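Local coordinates for protein mRNA interferase toxin RelE (Escherichia coli, PDB 4FXI) that cleaves mRNA in the ribosomal A site in a codon-specific manner, inhibiting translation during amino acid starvation as the toxin of a toxin-antitoxin pair, at residues S20-Q25 with S58-V63; E32-P37 with V71-I76. The protein carries 1 engineered substitution. All coordinates share one frame; numbering follows the deposited sequence.

Contact 1: S20-Q25 with S58-V63; sequences STVREQ and SGYRLV. With SO4 (sulfate ion), chain D.
V22, near the start of helix 20-35, meets Y60, the first residue of strand 60-67, and S58 in the loop just before it, where this helix lies over one face of the sheet. The apolar part is small, with 111 Å² buried in all. V22 CG1 lies 3.8 Å from Y60 CB and almost as near the root of the ring, which it approaches obliquely; the two side chains cross at about a right angle. The valine torsion (chi1 168°) sets CG1 opposite the backbone N and leaves CG2 for S58, whose CB is 4.2 Å from V22 CG2. Beyond the two segments, L18 and K80 also pack against Y60.

Hydrogen bonds within the segments shape the strand side. S58 OG accepts from Y60 N at 2.6 Å, an ST turn closing over the cis peptide that precedes G59. R61 NH1 donates to Y60 O at 2.8 Å, from above the carbonyl plane (56° out of it) although the oxygen lies near the guanidinium plane.

The anion site lies on the side of the strand away from the helix. R61 hydrogen-bonds the sulfate through its edge, NE to O4 at 2.7 Å and NH2 to O3 at 3.1 Å, both nearly straight. K54 NZ and Y87 OH are also hydrogen-bonded to the sulfate. R61 and K54 are inferred transition-state stabilisers, and the sulfate, probably from the crystallisation liquor, may mimic an RNA phosphate. The chemistry thus divides by side: a modest apolar contact faces the helix, while the next residue turns its charge to the anion site.

Contact 2: E32-P37 with V71-I76; sequences EVLESP and VVVFVI
V73 sits at the centre, taking on its one side chain every contact that L34, P37 and V33 make with strand 72-78. Of the 136 Å² buried between the segments, V73 contributes 75 Å². Its side chain points at the end of helix 20-35, and the branch that does most of the touching is CG2, set beside the backbone N while CG1 lies anti to that atom (chi1 166°).

L34 reaches the valine with one methyl: CD2 is 3.8 Å from V73 CB and equally near CG2. Its CA-CB bond does not aim at the strand, but with CD1 extended away from CA (chi2 -174°), the other methyl, CD2, is the one that meets the strand, and the two side chains meet at a slant.

P37 follows the helix in the turn and brings its ring back to the same branch. P37 CB comes within 3.5 Å of V73 CG2, a close fit, and CG lies slightly farther from it. A backbone bond from S36 N to V33 O, 2.9 Å long, lies just before the proline. V33 adds a looser touch, its CG1 standing 4.3 Å from V73 CG2.

Y3 touches both P37 and V73, Y64 packs on V33 and takes part in a hydrogen bond with P37 O, and strand 4-7 flanks strand 72-78. No hydrogen bond joins the two segments themselves. Helix end and central strand are therefore held together here by aliphatic packing, which joins the helical layer to the sheet in the buried interior of this RelE-family fold.

Contacts 1 and 2 use the two ends of helix 20-35, against strands 60-67 and 72-78, which follow each other in the chain and are antiparallel neighbours in the sheet. Their centres lie 16 Å apart, yet their strand segments touch: V63 O is 2.9 Å from I76 N, a probable hydrogen bond, and L62 CD1 packs on V75 CG1 at 3.8 Å. Contact 1 is the surface one and holds R61, an inferred transition-state stabiliser; its S58 side chain is about 7 Å from that of K54. Contact 2 is buried, with the V33 side chain about 9 Å from that of K52, the inferred proton acceptor.

Contact 1: S20-Q25 with S58-V63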
loop_
_atom_site.group_PDB
_atom_site.type_symbol
_atom_site.label_atom_id
_atom_site.label_comp_id
_atom_site.label_asym_id
_atom_site.label_seq_id
_atom_site.Cartn_x
_atom_site.Cartn_y
_atom_site.Cartn_z
ATOM N N SER A 20 14.230 -8.707 -1.823
ATOM C CA SER A 20 13.523 -9.684 -2.649
ATOM C C SER A 20 12.435 -10.444 -1.881
ATOM O O SER A 20 11.293 -10.549 -2.342
ATOM C CB SER A 20 14.518 -10.666 -3.275
ATOM O OG SER A 20 13.874 -11.544 -4.177
ATOM N N THR A 21 12.778 -10.967 -0.710
ATOM C CA THR A 21 11.823 -11.776 0.035
ATOM C C THR A 21 10.631 -10.950 0.514
ATOM O O THR A 21 9.504 -11.430 0.494
ATOM C CB THR A 21 12.475 -12.516 1.222
ATOM O OG1 THR A 21 12.665 -11.611 2.315
ATOM C CG2 THR A 21 13.811 -13.106 0.807
ATOM N N VAL A 22 10.881 -9.711 0.931
ATOM C CA VAL A 22 9.814 -8.831 1.402
ATOM C C VAL A 22 8.897 -8.372 0.262
ATOM O O VAL A 22 7.673 -8.318 0.416
ATOM C CB VAL A 22 10.373 -7.607 2.174
ATOM C CG1 VAL A 22 9.286 -6.563 2.406
ATOM C CG2 VAL A 22 10.958 -8.050 3.504
ATOM N N ARG A 23 9.480 -8.049 -0.884
ATOM C CA ARG A 23 8.671 -7.653 -2.034
ATOM C C ARG A 23 7.734 -8.778 -2.475
ATOM O O ARG A 23 6.567 -8.532 -2.769
ATOM C CB ARG A 23 9.547 -7.227 -3.211
ATOM C CG ARG A 23 8.751 -6.734 -4.411
ATOM C CD ARG A 23 9.652 -6.465 -5.616
ATOM N NE ARG A 23 10.749 -5.566 -5.287
ATOM C CZ ARG A 23 12.026 -5.929 -5.220
ATOM N NH1 ARG A 23 12.386 -7.184 -5.471
ATOM N NH2 ARG A 23 12.946 -5.030 -4.909
ATOM N N GLU A 24 8.245 -10.007 -2.517
ATOM C CA GLU A 24 7.431 -11.145 -2.945
ATOM C C GLU A 24 6.271 -11.391 -1.988
ATOM O O GLU A 24 5.188 -11.806 -2.411
ATOM C CB GLU A 24 8.272 -12.420 -3.089
ATOM C CG GLU A 24 9.263 -12.402 -4.260
ATOM C CD GLU A 24 8.596 -12.158 -5.612
ATOM O OE1 GLU A 24 9.107 -11.318 -6.383
ATOM O OE2 GLU A 24 7.568 -12.804 -5.909
ATOM N N GLN A 25 6.511 -11.157 -0.700
ATOM C CA GLN A 25 5.479 -11.317 0.324
ATOM C C GLN A 25 4.370 -10.301 0.117
ATOM O O GLN A 25 3.186 -10.641 0.143
ATOM C CB GLN A 25 6.071 -11.121 1.722
ATOM C CG GLN A 25 6.991 -12.231 2.181
ATOM C CD GLN A 25 7.495 -12.005 3.592
ATOM O OE1 GLN A 25 6.780 -12.246 4.566
ATOM N NE2 GLN A 25 8.725 -11.526 3.709
ATOM N N SER A 58 8.267 -8.000 9.386
ATOM C CA SER A 58 9.314 -7.321 8.614
ATOM C C SER A 58 9.917 -6.028 9.218
ATOM O O SER A 58 11.144 -5.928 9.294
ATOM C CB SER A 58 8.945 -7.171 7.128
ATOM O OG SER A 58 7.570 -6.884 6.963
ATOM N N GLY A 59 9.119 -5.040 9.638
ATOM C CA GLY A 59 7.679 -4.980 9.484
ATOM C C GLY A 59 7.347 -3.919 8.449
ATOM O O GLY A 59 6.929 -2.800 8.761
ATOM N N TYR A 60 7.561 -4.281 7.194
ATOM C CA TYR A 60 7.231 -3.426 6.068
ATOM C C TYR A 60 5.724 -3.353 5.860
ATOM O O TYR A 60 4.993 -4.265 6.241
ATOM C CB TYR A 60 7.926 -3.942 4.809
ATOM C CG TYR A 60 9.340 -3.440 4.683
ATOM C CD1 TYR A 60 10.386 -4.073 5.342
ATOM C CD2 TYR A 60 9.629 -2.315 3.928
ATOM C CE1 TYR A 60 11.681 -3.607 5.236
ATOM C CE2 TYR A 60 10.917 -1.841 3.817
ATOM C CZ TYR A 60 11.941 -2.491 4.473
ATOM O OH TYR A 60 13.228 -2.018 4.362
ATOM N N ARG A 61 5.271 -2.252 5.263
ATOM C CA ARG A 61 3.850 -2.008 5.047
ATOM C C ARG A 61 3.644 -1.392 3.683
ATOM O O ARG A 61 4.502 -0.665 3.185
ATOM C CB ARG A 61 3.320 -1.021 6.089
ATOM C CG ARG A 61 3.512 -1.445 7.528
ATOM C CD ARG A 61 2.635 -2.635 7.872
ATOM N NE ARG A 61 2.759 -2.997 9.282
ATOM C CZ ARG A 61 3.600 -3.916 9.748
ATOM N NH1 ARG A 61 4.395 -4.582 8.916
ATOM N NH2 ARG A 61 3.639 -4.174 11.045
ATOM N N LEU A 62 2.496 -1.667 3.078
ATOM C CA LEU A 62 2.116 -0.980 1.855
ATOM C C LEU A 62 0.812 -0.240 2.126
ATOM O O LEU A 62 -0.128 -0.805 2.689
ATOM C CB LEU A 62 1.983 -1.969 0.671
ATOM C CG LEU A 62 1.650 -1.358 -0.697
ATOM C CD1 LEU A 62 2.309 -2.154 -1.828
ATOM C CD2 LEU A 62 0.138 -1.251 -0.960
ATOM N N VAL A 63 0.759 1.030 1.736
ATOM C CA VAL A 63 -0.461 1.793 1.875
ATOM C C VAL A 63 -1.036 2.120 0.501
ATOM O O VAL A 63 -0.323 2.566 -0.389
ATOM C CB VAL A 63 -0.221 3.101 2.665
ATOM C CG1 VAL A 63 -1.513 3.886 2.785
ATOM C CG2 VAL A 63 0.347 2.781 4.057
HETATM S S SO4 D . 1.007 -1.356 12.151
HETATM O O1 SO4 D . -0.266 -1.979 12.505
HETATM O O2 SO4 D . 1.007 0.034 12.602
HETATM O O3 SO4 D . 2.105 -2.083 12.781
HETATM O O4 SO4 D . 1.182 -1.388 10.702
#

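Contact 2: E32-P37 with V71-I76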
loop_
_atom_site.group_PDB
_atom_site.type_symbol
_atom_site.label_atom_id
_atom_site.label_comp_id
_atom_site.label_asym_id
_atom_site.label_seq_id
_atom_site.Cartn_x
_atom_site.Cartn_y
_atom_site.Cartn_z
ATOM N N GLU A 32 -3.778 -10.196 -4.470
ATOM C CA GLU A 32 -5.057 -10.541 -3.831
ATOM C C GLU A 32 -5.927 -9.296 -3.655
ATOM O O GLU A 32 -7.146 -9.329 -3.869
ATOM C CB GLU A 32 -4.820 -11.186 -2.464
ATOM C CG GLU A 32 -4.250 -12.606 -2.542
ATOM C CD GLU A 32 -3.795 -13.137 -1.188
ATOM O OE1 GLU A 32 -3.737 -14.371 -1.037
ATOM O OE2 GLU A 32 -3.500 -12.329 -0.279
ATOM N N VAL A 33 -5.295 -8.209 -3.225
ATOM C CA VAL A 33 -5.984 -6.930 -3.065
ATOM C C VAL A 33 -6.664 -6.481 -4.355
ATOM O O VAL A 33 -7.797 -6.046 -4.336
ATOM C CB VAL A 33 -5.013 -5.842 -2.536
ATOM C CG1 VAL A 33 -5.548 -4.440 -2.782
ATOM C CG2 VAL A 33 -4.769 -6.045 -1.057
ATOM N N LEU A 34 -5.997 -6.641 -5.497
ATOM C CA LEU A 34 -6.584 -6.189 -6.748
ATOM C C LEU A 34 -7.917 -6.857 -7.059
ATOM O O LEU A 34 -8.769 -6.273 -7.733
ATOM C CB LEU A 34 -5.625 -6.411 -7.929
ATOM C CG LEU A 34 -4.343 -5.589 -7.903
ATOM C CD1 LEU A 34 -3.587 -5.831 -9.222
ATOM C CD2 LEU A 34 -4.603 -4.102 -7.732
ATOM N N GLU A 35 -8.109 -8.076 -6.570
ATOM C CA GLU A 35 -9.367 -8.779 -6.828
ATOM C C GLU A 35 -10.543 -8.140 -6.092
ATOM O O GLU A 35 -11.672 -8.181 -6.573
ATOM C CB GLU A 35 -9.258 -10.261 -6.472
ATOM C CG GLU A 35 -8.306 -11.041 -7.370
ATOM C CD GLU A 35 -8.712 -10.993 -8.840
ATOM O OE1 GLU A 35 -9.914 -11.173 -9.140
ATOM O OE2 GLU A 35 -7.828 -10.755 -9.688
ATOM N N SER A 36 -10.267 -7.544 -4.931
ATOM C CA SER A 36 -11.299 -6.913 -4.105
ATOM C C SER A 36 -10.608 -6.093 -3.007
ATOM O O SER A 36 -10.314 -6.607 -1.923
ATOM C CB SER A 36 -12.200 -7.981 -3.476
ATOM O OG SER A 36 -13.224 -7.397 -2.689
ATOM N N PRO A 37 -10.342 -4.812 -3.290
ATOM C CA PRO A 37 -9.378 -4.050 -2.485
ATOM C C PRO A 37 -9.919 -3.430 -1.202
ATOM O O PRO A 37 -9.128 -3.046 -0.360
ATOM C CB PRO A 37 -8.913 -2.959 -3.462
ATOM C CG PRO A 37 -10.118 -2.726 -4.324
ATOM C CD PRO A 37 -10.681 -4.115 -4.547
ATOM N N VAL A 71 -11.466 2.959 -11.207
ATOM C CA VAL A 71 -11.375 1.532 -10.917
ATOM C C VAL A 71 -9.927 1.131 -10.634
ATOM O O VAL A 71 -9.426 0.140 -11.166
ATOM C CB VAL A 71 -11.928 0.662 -12.072
ATOM C CG1 VAL A 71 -12.309 -0.714 -11.548
ATOM C CG2 VAL A 71 -13.128 1.326 -12.719
ATOM N N VAL A 72 -9.252 1.916 -9.801
ATOM C CA VAL A 72 -7.834 1.693 -9.578
ATOM C C VAL A 72 -7.436 1.600 -8.099
ATOM O O VAL A 72 -8.021 2.268 -7.227
ATOM C CB VAL A 72 -6.985 2.773 -10.290
ATOM C CG1 VAL A 72 -7.105 4.097 -9.577
ATOM C CG2 VAL A 72 -5.529 2.347 -10.359
ATOM N N VAL A 73 -6.454 0.739 -7.837
ATOM C CA VAL A 73 -5.774 0.668 -6.548
ATOM C C VAL A 73 -4.495 1.467 -6.713
ATOM O O VAL A 73 -3.637 1.119 -7.520
ATOM C CB VAL A 73 -5.423 -0.795 -6.161
ATOM C CG1 VAL A 73 -4.420 -0.850 -5.000
ATOM C CG2 VAL A 73 -6.689 -1.572 -5.823
ATOM N N PHE A 74 -4.384 2.555 -5.959
ATOM C CA PHE A 74 -3.273 3.489 -6.098
ATOM C C PHE A 74 -2.309 3.303 -4.939
ATOM O O PHE A 74 -2.615 3.652 -3.801
ATOM C CB PHE A 74 -3.822 4.922 -6.128
ATOM C CG PHE A 74 -2.774 5.978 -6.322
ATOM C CD1 PHE A 74 -1.937 5.963 -7.426
ATOM C CD2 PHE A 74 -2.644 7.010 -5.406
ATOM C CE1 PHE A 74 -0.977 6.949 -7.602
ATOM C CE2 PHE A 74 -1.678 7.993 -5.579
ATOM C CZ PHE A 74 -0.848 7.959 -6.680
ATOM N N VAL A 75 -1.149 2.723 -5.212
ATOM C CA VAL A 75 -0.171 2.499 -4.153
ATOM C C VAL A 75 0.540 3.812 -3.845
ATOM O O VAL A 75 1.196 4.365 -4.710
ATOM C CB VAL A 75 0.868 1.454 -4.568
ATOM C CG1 VAL A 75 1.922 1.276 -3.455
ATOM C CG2 VAL A 75 0.172 0.122 -4.869
ATOM N N ILE A 76 0.405 4.315 -2.619
ATOM C CA ILE A 76 0.996 5.620 -2.284
ATOM C C ILE A 76 2.270 5.563 -1.445
ATOM O O ILE A 76 3.069 6.503 -1.456
ATOM C CB ILE A 76 0.002 6.492 -1.536
ATOM C CG1 ILE A 76 -0.446 5.781 -0.281
ATOM C CG2 ILE A 76 -1.206 6.765 -2.386
ATOM C CD1 ILE A 76 -1.614 6.433 0.338
#